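Local coordinates for malonyl coenzyme A-acyl carrier protein transacylase (PDB 2H1Y) that probably transfers the malonyl group from malonyl-CoA to holo acyl carrier protein, supplying the extender unit for fatty acid synthesis, at residues 241-246 against 271-276; 106-111 against 115-120; 264-269 against 294-299. All coordinates share one frame; numbering follows the deposited sequence.

Contact 1 of 3, residues 241-246 against 271-276; sequences ATNEAY and KSNNDR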
loop_
_atom_site.group_PDB
_atom_site.type_symbol
_atom_site.label_atom_id
_atom_site.label_comp_id
_atom_site.label_asym_id
_atom_site.label_seq_id
_atom_site.Cartn_x
_atom_site.Cartn_y
_atom_site.Cartn_z
ATOM N N ALA A 241 1.841 -10.903 3.422
ATOM C CA ALA A 241 1.478 -11.891 4.443
ATOM C C ALA A 241 2.519 -13.023 4.644
ATOM O O ALA A 241 2.874 -13.340 5.789
ATOM C CB ALA A 241 0.092 -12.441 4.185
ATOM N N THR A 242 3.031 -13.586 3.540
ATOM C CA THR A 242 3.961 -14.727 3.585
ATOM C C THR A 242 5.353 -14.454 2.990
ATOM O O THR A 242 6.233 -15.301 3.031
ATOM C CB THR A 242 3.374 -16.003 2.857
ATOM O OG1 THR A 242 3.336 -15.788 1.435
ATOM C CG2 THR A 242 1.994 -16.372 3.364
ATOM N N ASN A 243 5.557 -13.294 2.398
ATOM C CA ASN A 243 6.828 -13.018 1.744
ATOM C C ASN A 243 7.177 -14.065 0.680
ATOM O O ASN A 243 8.343 -14.387 0.465
ATOM C CB ASN A 243 7.961 -12.836 2.776
ATOM C CG ASN A 243 9.304 -12.484 2.128
ATOM O OD1 ASN A 243 10.360 -12.786 2.671
ATOM N ND2 ASN A 243 9.260 -11.871 0.958
ATOM N N GLU A 244 6.150 -14.568 0.005
ATOM C CA GLU A 244 6.299 -15.497 -1.107
ATOM C C GLU A 244 5.566 -14.940 -2.333
ATOM O O GLU A 244 4.468 -14.413 -2.206
ATOM C CB GLU A 244 5.752 -16.885 -0.725
ATOM C CG GLU A 244 6.497 -17.553 0.468
ATOM C CD GLU A 244 5.745 -18.742 1.106
ATOM O OE1 GLU A 244 4.510 -18.637 1.332
ATOM O OE2 GLU A 244 6.402 -19.780 1.398
ATOM N N ALA A 245 6.194 -15.053 -3.510
ATOM C CA ALA A 245 5.631 -14.593 -4.783
ATOM C C ALA A 245 4.416 -15.394 -5.202
ATOM O O ALA A 245 4.322 -16.559 -4.866
ATOM C CB ALA A 245 6.689 -14.664 -5.882
ATOM N N TYR A 246 3.497 -14.758 -5.938
ATOM C CA TYR A 246 2.310 -15.405 -6.514
ATOM C C TYR A 246 1.842 -14.728 -7.792
ATOM O O TYR A 246 2.100 -13.545 -8.008
ATOM C CB TYR A 246 1.158 -15.512 -5.513
ATOM C CG TYR A 246 0.562 -14.199 -5.036
ATOM C CD1 TYR A 246 1.131 -13.495 -3.952
ATOM C CD2 TYR A 246 -0.594 -13.674 -5.627
ATOM C CE1 TYR A 246 0.576 -12.307 -3.492
ATOM C CE2 TYR A 246 -1.149 -12.459 -5.172
ATOM C CZ TYR A 246 -0.562 -11.795 -4.102
ATOM O OH TYR A 246 -1.098 -10.620 -3.644
ATOM N N LYS A 271 14.016 -7.497 1.552
ATOM C CA LYS A 271 15.267 -8.245 1.730
ATOM C C LYS A 271 15.344 -9.529 0.886
ATOM O O LYS A 271 16.297 -9.728 0.138
ATOM C CB LYS A 271 15.511 -8.537 3.211
ATOM C CG LYS A 271 15.738 -7.280 4.067
ATOM C CD LYS A 271 16.435 -7.604 5.391
ATOM C CE LYS A 271 16.869 -6.313 6.120
ATOM N NZ LYS A 271 17.006 -6.476 7.619
ATOM N N SER A 272 14.331 -10.379 0.970
ATOM C CA SER A 272 14.298 -11.606 0.164
ATOM C C SER A 272 14.341 -11.348 -1.352
ATOM O O SER A 272 14.438 -12.281 -2.138
ATOM C CB SER A 272 13.062 -12.452 0.511
ATOM O OG SER A 272 12.946 -12.670 1.917
ATOM N N ASN A 273 14.284 -10.083 -1.766
ATOM C CA ASN A 273 14.035 -9.790 -3.168
ATOM C C ASN A 273 14.943 -8.731 -3.756
ATOM O O ASN A 273 14.980 -8.559 -4.972
ATOM C CB ASN A 273 12.560 -9.429 -3.377
ATOM C CG ASN A 273 11.639 -10.623 -3.181
ATOM O OD1 ASN A 273 11.443 -11.420 -4.100
ATOM N ND2 ASN A 273 11.069 -10.754 -1.981
ATOM N N ASN A 274 15.680 -8.045 -2.884
ATOM C CA ASN A 274 16.584 -6.958 -3.267
ATOM C C ASN A 274 17.701 -7.360 -4.256
ATOM O O ASN A 274 18.163 -6.535 -5.055
ATOM C CB ASN A 274 17.185 -6.318 -2.005
ATOM C CG ASN A 274 18.027 -5.092 -2.319
ATOM O OD1 ASN A 274 17.493 -4.019 -2.600
ATOM N ND2 ASN A 274 19.345 -5.252 -2.296
ATOM N N ASP A 275 18.124 -8.626 -4.197
ATOM C CA ASP A 275 19.120 -9.171 -5.133
ATOM C C ASP A 275 18.643 -9.373 -6.579
ATOM O O ASP A 275 19.456 -9.404 -7.510
ATOM C CB ASP A 275 19.680 -10.485 -4.587
ATOM C CG ASP A 275 20.452 -10.293 -3.278
ATOM O OD1 ASP A 275 20.571 -9.132 -2.794
ATOM O OD2 ASP A 275 20.951 -11.314 -2.737
ATOM N N ARG A 276 17.335 -9.497 -6.780
ATOM C CA ARG A 276 16.809 -9.830 -8.111
ATOM C C ARG A 276 16.664 -8.613 -9.029
ATOM O O ARG A 276 16.305 -8.767 -10.194
ATOM C CB ARG A 276 15.467 -10.575 -8.001
ATOM C CG ARG A 276 15.391 -11.605 -6.851
ATOM C CD ARG A 276 13.950 -11.997 -6.593
ATOM N NE ARG A 276 13.300 -12.371 -7.842
ATOM C CZ ARG A 276 11.986 -12.482 -8.010
ATOM N NH1 ARG A 276 11.156 -12.237 -7.002
ATOM N NH2 ARG A 276 11.500 -12.832 -9.197
#
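The side-chain amides of Asn-243 and Asn-273 slide past each other in opposite directions, their planes turned 70° apart, far from a parallel stack. With CG anti to the backbone N (chi1 -178°), Asn-243 carries its amide across the gap, where it also abuts Ser-272. The amide of Asn-273 illustrates how a flat polar group is held from two ends. Its OD1 receives Arg-276 NH1 at 3.0 Å, and this bond lies in both the carbonyl plane and the guanidinium plane. Its ND2 is bonded to the carbonyl of Cys-269, which should fix the rotation of the amide. A backbone bond of 3.1 Å from Arg-276 N to Asn-273 O closes the same turn, and Arg-276 also pairs with Glu-236 through NH2. Ser-272 OG, for its part, is tied back to the carbonyl of Asp-268. Two connecting loops of the acyl transferase fold thus meet at a partly buried surface: the turn between antiparallel strands 236-238 and 245-246 at the border of the mixed sheet, and the link from helix 266-271 to strand 279-283, a helix-to-strand connection of its alpha/beta core.

Contact 2 of 3, residues 106-111 against 115-120; sequences GEVSAV and GALDFE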
loop_
_atom_site.group_PDB
_atom_site.type_symbol
_atom_site.label_atom_id
_atom_site.label_comp_id
_atom_site.label_asym_id
_atom_site.label_seq_id
_atom_site.Cartn_x
_atom_site.Cartn_y
_atom_site.Cartn_z
ATOM N N GLY A 106 -1.311 -1.300 -1.088
ATOM C CA GLY A 106 -0.526 -1.325 -2.305
ATOM C C GLY A 106 -0.525 -2.685 -2.963
ATOM O O GLY A 106 -0.317 -2.795 -4.180
ATOM N N GLU A 107 -0.739 -3.736 -2.173
ATOM C CA GLU A 107 -0.685 -5.078 -2.750
ATOM C C GLU A 107 -1.794 -5.290 -3.788
ATOM O O GLU A 107 -1.532 -5.768 -4.898
ATOM C CB GLU A 107 -0.710 -6.156 -1.678
ATOM C CG GLU A 107 -0.128 -7.455 -2.183
ATOM C CD GLU A 107 0.123 -8.442 -1.086
ATOM O OE1 GLU A 107 -0.087 -9.649 -1.325
ATOM O OE2 GLU A 107 0.522 -8.017 0.020
ATOM N N VAL A 108 -3.017 -4.892 -3.422
ATOM C CA VAL A 108 -4.154 -4.864 -4.343
ATOM C C VAL A 108 -3.784 -4.111 -5.617
ATOM O O VAL A 108 -3.917 -4.662 -6.723
ATOM C CB VAL A 108 -5.391 -4.221 -3.712
ATOM C CG1 VAL A 108 -6.564 -4.263 -4.701
ATOM C CG2 VAL A 108 -5.767 -4.913 -2.403
ATOM N N SER A 109 -3.299 -2.877 -5.476
ATOM C CA SER A 109 -2.783 -2.127 -6.625
ATOM C C SER A 109 -1.920 -2.982 -7.505
ATOM O O SER A 109 -2.143 -3.027 -8.712
ATOM C CB SER A 109 -1.955 -0.921 -6.204
ATOM O OG SER A 109 -2.774 0.082 -5.651
ATOM N N ALA A 110 -0.931 -3.643 -6.899
ATOM C CA ALA A 110 0.048 -4.450 -7.630
ATOM C C ALA A 110 -0.630 -5.609 -8.398
ATOM O O ALA A 110 -0.432 -5.757 -9.615
ATOM C CB ALA A 110 1.098 -4.955 -6.700
ATOM N N VAL A 111 -1.460 -6.388 -7.692
ATOM C CA VAL A 111 -2.333 -7.397 -8.314
ATOM C C VAL A 111 -3.137 -6.846 -9.510
ATOM O O VAL A 111 -3.150 -7.445 -10.582
ATOM C CB VAL A 111 -3.306 -8.009 -7.266
ATOM C CG1 VAL A 111 -4.428 -8.817 -7.948
ATOM C CG2 VAL A 111 -2.544 -8.871 -6.265
ATOM N N GLY A 115 -2.763 -7.366 -14.040
ATOM C CA GLY A 115 -3.780 -7.612 -15.069
ATOM C C GLY A 115 -4.975 -8.405 -14.553
ATOM O O GLY A 115 -5.863 -8.793 -15.322
ATOM N N ALA A 116 -4.990 -8.640 -13.245
ATOM C CA ALA A 116 -5.999 -9.468 -12.620
ATOM C C ALA A 116 -7.182 -8.660 -12.122
ATOM O O ALA A 116 -8.072 -9.195 -11.462
ATOM C CB ALA A 116 -5.384 -10.255 -11.482
ATOM N N LEU A 117 -7.200 -7.370 -12.433
ATOM C CA LEU A 117 -8.217 -6.493 -11.875
ATOM C C LEU A 117 -8.355 -5.233 -12.718
ATOM O O LEU A 117 -7.428 -4.424 -12.778
ATOM C CB LEU A 117 -7.824 -6.164 -10.447
ATOM C CG LEU A 117 -8.816 -6.218 -9.305
ATOM C CD1 LEU A 117 -9.813 -7.350 -9.457
ATOM C CD2 LEU A 117 -8.029 -6.354 -8.003
ATOM N N ASP A 118 -9.501 -5.096 -13.395
ATOM C CA ASP A 118 -9.794 -3.928 -14.229
ATOM C C ASP A 118 -9.880 -2.668 -13.393
ATOM O O ASP A 118 -10.187 -2.712 -12.183
ATOM C CB ASP A 118 -11.123 -4.089 -14.993
ATOM C CG ASP A 118 -11.135 -5.298 -15.900
ATOM O OD1 ASP A 118 -10.053 -5.660 -16.431
ATOM O OD2 ASP A 118 -12.222 -5.896 -16.079
ATOM N N PHE A 119 -9.646 -1.541 -14.060
ATOM C CA PHE A 119 -9.722 -0.243 -13.417
ATOM C C PHE A 119 -10.933 -0.063 -12.493
ATOM O O PHE A 119 -10.759 0.078 -11.278
ATOM C CB PHE A 119 -9.625 0.892 -14.441
ATOM C CG PHE A 119 -9.528 2.246 -13.815
ATOM C CD1 PHE A 119 -8.589 2.497 -12.814
ATOM C CD2 PHE A 119 -10.384 3.263 -14.209
ATOM C CE1 PHE A 119 -8.509 3.727 -12.215
ATOM C CE2 PHE A 119 -10.317 4.507 -13.624
ATOM C CZ PHE A 119 -9.366 4.750 -12.625
ATOM N N GLU A 120 -12.151 -0.073 -13.033
ATOM C CA GLU A 120 -13.308 0.271 -12.177
ATOM C C GLU A 120 -13.609 -0.796 -11.143
ATOM O O GLU A 120 -14.072 -0.472 -10.061
ATOM C CB GLU A 120 -14.574 0.757 -12.926
ATOM C CG GLU A 120 -14.728 0.331 -14.359
ATOM C CD GLU A 120 -13.839 1.116 -15.305
ATOM O OE1 GLU A 120 -12.928 0.482 -15.893
ATOM O OE2 GLU A 120 -14.043 2.344 -15.459
#
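Val-111 and Leu-117 meet in a worked example of how a chain near the end of helix 105-116 can fold back on the helix's last turns. Leu-117 CD2 lies over two valine methyls one helical turn apart, 4.2 Å from Val-108 CG1 and 4.4 Å from Val-111 CG1. Both methyls are anti to their own backbone N (chi1 -178° and 167°), and this sets them on the flank that the returning chain crosses. Val-111 CG1 has a second neighbour in Ala-116 CB, at 3.9 Å. These touches are purely apolar and buried.

The polar part of the contact is backbone alone. Val-111 O receives two weak bonds, from Gly-115 N at 3.5 Å and from Ala-116 N, also at 3.5 Å. The second, spanning five residues, is the kind of bond found in Schellman endings. It goes with the positive phi of Gly-115 (126°), which brings Ala-116 and Leu-117 back to the valines. Ser-112 OG, bonded to Leu-117 O, adds a further tie.

Farther out, Leu-229 packs on both Val-111 and Leu-117, Phe-233 on Ala-116, and a backbone bond joins Ala-116 to Lys-230. As in relatives, helix 105-116 probably follows the nucleophile elbow, entered from strand 99-102. Leu-125 of helix 119-137 touches both Val-108 and Leu-117, while Phe-119 at the start of that helix inserts against helices 38-51 and 69-90.

Contact 3 of 3, residues 264-269 against 294-299; sequences VRYQDC and KRLSNK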
loop_
_atom_site.group_PDB
_atom_site.type_symbol
_atom_site.label_atom_id
_atom_site.label_comp_id
_atom_site.label_asym_id
_atom_site.label_seq_id
_atom_site.Cartn_x
_atom_site.Cartn_y
_atom_site.Cartn_z
ATOM N N VAL A 264 2.020 -6.792 8.004
ATOM C CA VAL A 264 2.617 -6.451 6.727
ATOM C C VAL A 264 4.111 -6.608 6.934
ATOM O O VAL A 264 4.721 -5.881 7.726
ATOM C CB VAL A 264 2.246 -5.012 6.303
ATOM C CG1 VAL A 264 3.101 -4.525 5.105
ATOM C CG2 VAL A 264 0.766 -4.923 6.012
ATOM N N ARG A 265 4.698 -7.580 6.249
ATOM C CA ARG A 265 6.123 -7.872 6.418
ATOM C C ARG A 265 6.961 -7.199 5.354
ATOM O O ARG A 265 7.699 -7.858 4.606
ATOM C CB ARG A 265 6.367 -9.379 6.397
ATOM C CG ARG A 265 5.738 -10.132 7.538
ATOM C CD ARG A 265 6.632 -11.269 7.925
ATOM N NE ARG A 265 6.363 -12.445 7.107
ATOM C CZ ARG A 265 7.274 -13.350 6.755
ATOM N NH1 ARG A 265 8.540 -13.208 7.130
ATOM N NH2 ARG A 265 6.912 -14.394 6.015
ATOM N N TYR A 266 6.861 -5.877 5.297
ATOM C CA TYR A 266 7.472 -5.116 4.216
ATOM C C TYR A 266 9.004 -5.261 4.173
ATOM O O TYR A 266 9.591 -5.412 3.087
ATOM C CB TYR A 266 7.034 -3.641 4.246
ATOM C CG TYR A 266 7.581 -2.890 3.076
ATOM C CD1 TYR A 266 6.975 -2.963 1.828
ATOM C CD2 TYR A 266 8.750 -2.149 3.197
ATOM C CE1 TYR A 266 7.521 -2.283 0.736
ATOM C CE2 TYR A 266 9.305 -1.466 2.108
ATOM C CZ TYR A 266 8.686 -1.536 0.888
ATOM O OH TYR A 266 9.240 -0.869 -0.181
ATOM N N GLN A 267 9.630 -5.216 5.351
ATOM C CA GLN A 267 11.059 -5.523 5.524
ATOM C C GLN A 267 11.523 -6.859 4.903
ATOM O O GLN A 267 12.416 -6.878 4.050
ATOM C CB GLN A 267 11.418 -5.509 7.005
ATOM C CG GLN A 267 12.785 -6.070 7.284
ATOM C CD GLN A 267 13.348 -5.557 8.580
ATOM O OE1 GLN A 267 12.775 -5.762 9.654
ATOM N NE2 GLN A 267 14.476 -4.885 8.491
ATOM N N ASP A 268 10.921 -7.963 5.336
ATOM C CA ASP A 268 11.281 -9.288 4.813
ATOM C C ASP A 268 11.105 -9.352 3.300
ATOM O O ASP A 268 11.940 -9.932 2.595
ATOM C CB ASP A 268 10.481 -10.405 5.496
ATOM C CG ASP A 268 10.736 -10.465 6.983
ATOM O OD1 ASP A 268 11.882 -10.183 7.375
ATOM O OD2 ASP A 268 9.799 -10.772 7.763
ATOM N N CYS A 269 10.043 -8.709 2.816
ATOM C CA CYS A 269 9.724 -8.698 1.392
ATOM C C CYS A 269 10.804 -8.037 0.559
ATOM O O CYS A 269 11.196 -8.580 -0.475
ATOM C CB CYS A 269 8.382 -8.025 1.148
ATOM S SG CYS A 269 6.992 -9.041 1.622
ATOM N N LYS A 294 15.563 3.280 2.111
ATOM C CA LYS A 294 16.827 3.885 2.529
ATOM C C LYS A 294 17.456 2.972 3.556
ATOM O O LYS A 294 18.633 2.635 3.441
ATOM C CB LYS A 294 16.616 5.280 3.145
ATOM C CG LYS A 294 16.271 6.396 2.154
ATOM C CD LYS A 294 17.210 6.410 0.945
ATOM C CE LYS A 294 16.784 7.460 -0.062
ATOM N NZ LYS A 294 17.876 7.720 -1.027
ATOM N N ARG A 295 16.644 2.537 4.526
ATOM C CA ARG A 295 17.113 1.690 5.625
ATOM C C ARG A 295 17.204 0.204 5.246
ATOM O O ARG A 295 17.683 -0.604 6.029
ATOM C CB ARG A 295 16.207 1.823 6.864
ATOM C CG ARG A 295 15.647 3.220 7.189
ATOM C CD ARG A 295 16.599 4.082 8.025
ATOM N NE ARG A 295 17.265 5.046 7.150
ATOM C CZ ARG A 295 18.518 4.930 6.726
ATOM N NH1 ARG A 295 19.267 3.916 7.147
ATOM N NH2 ARG A 295 19.026 5.835 5.899
ATOM N N LEU A 296 16.767 -0.147 4.041
ATOM C CA LEU A 296 16.604 -1.556 3.663
ATOM C C LEU A 296 17.422 -2.031 2.467
ATOM O O LEU A 296 17.578 -3.227 2.267
ATOM C CB LEU A 296 15.134 -1.817 3.370
ATOM C CG LEU A 296 14.223 -1.886 4.576
ATOM C CD1 LEU A 296 12.779 -1.779 4.110
ATOM C CD2 LEU A 296 14.493 -3.174 5.379
ATOM N N SER A 297 17.919 -1.102 1.661
ATOM C CA SER A 297 18.578 -1.463 0.415
ATOM C C SER A 297 19.433 -0.317 -0.073
ATOM O O SER A 297 19.177 0.832 0.262
ATOM C CB SER A 297 17.519 -1.780 -0.640
ATOM O OG SER A 297 18.070 -1.805 -1.949
ATOM N N ASN A 298 20.425 -0.619 -0.895
ATOM C CA ASN A 298 21.274 0.424 -1.481
ATOM C C ASN A 298 20.927 0.746 -2.913
ATOM O O ASN A 298 21.578 1.583 -3.538
ATOM C CB ASN A 298 22.737 0.028 -1.367
ATOM C CG ASN A 298 23.126 -0.210 0.055
ATOM O OD1 ASN A 298 22.961 0.688 0.896
ATOM N ND2 ASN A 298 23.582 -1.430 0.369
ATOM N N LYS A 299 19.892 0.073 -3.416
ATOM C CA LYS A 299 19.407 0.246 -4.772
ATOM C C LYS A 299 18.493 1.447 -4.828
ATOM O O LYS A 299 17.777 1.726 -3.876
ATOM C CB LYS A 299 18.635 -0.994 -5.199
ATOM C CG LYS A 299 19.321 -2.305 -4.831
ATOM C CD LYS A 299 20.531 -2.542 -5.681
ATOM C CE LYS A 299 21.149 -3.917 -5.406
ATOM N NZ LYS A 299 20.308 -4.985 -5.993
#
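While Leu-296 rests against Tyr-266 and Gln-267, the shortest sound polar bond here is the salt bridge from Arg-265 NH1 to Asp-268 OD2, 2.8 Å long, on the side of the helix start turned away from the loop. It spans the first turn of helix 266-271 in the acyl transferase fold, and its donor stands above the carboxylate plane, 47° out of it. Arg-265 occupies the N-cap position, and its carbonyl starts the helix by accepting Cys-269 N at 3.1 Å.

The contact itself shows how one branched side chain can serve a helix start. Leu-296 lies in the loop between helix 288-294 and strand 301-304, and its two methyls divide the work. Leu-296 CD1 approaches the Tyr-266 ring obliquely, 4.0 Å from Tyr-266 CE2. Leu-296 CD2 lies 3.9 Å from Gln-267 CG, where the two side chains cross at about a right angle. The ring reaches this place because Tyr-266 holds CG anti to its amide nitrogen (chi1 -176°), carrying its far end closer to the loop than its CB.

Second-shell groups position the ring, and further ties hold the loop. Tyr-266 OH is bonded to Asn-293 OD1, in the helix that leads into the loop, and the ring packs on Leu-289 and Leu-292 of that helix as well as on Leu-101 of strand 99-102. Beyond Leu-296, Lys-299 NZ anchors the loop to the carbonyls of Asn-274 and Val-277. Within the loop, Lys-299 N donates to Ser-297 OG at 3.0 Å with an N-H...O angle of 165°, closing an ST turn.

Contact 2 is the buried member of the set, while contacts 1 and 3 are only partly buried and lie on the same side of the molecule, their centres about 10 Å apart. They lie at the two ends of helix 266-271: contact 3 takes its start, contact 1 its end and the loop that follows, and their segments alternate along the chain. Asn-274 and Lys-299 tie them directly. Contact 2 closes earlier in the sequence and reaches contact 1 through Glu-107 and Tyr-246, but does not touch contact 3. Chemistry follows place: amides and a serine hydroxyl meet in contact 1, a leucine against an aromatic ring and a glutamine chain in contact 3, aliphatic groups with weak backbone bonds in contact 2.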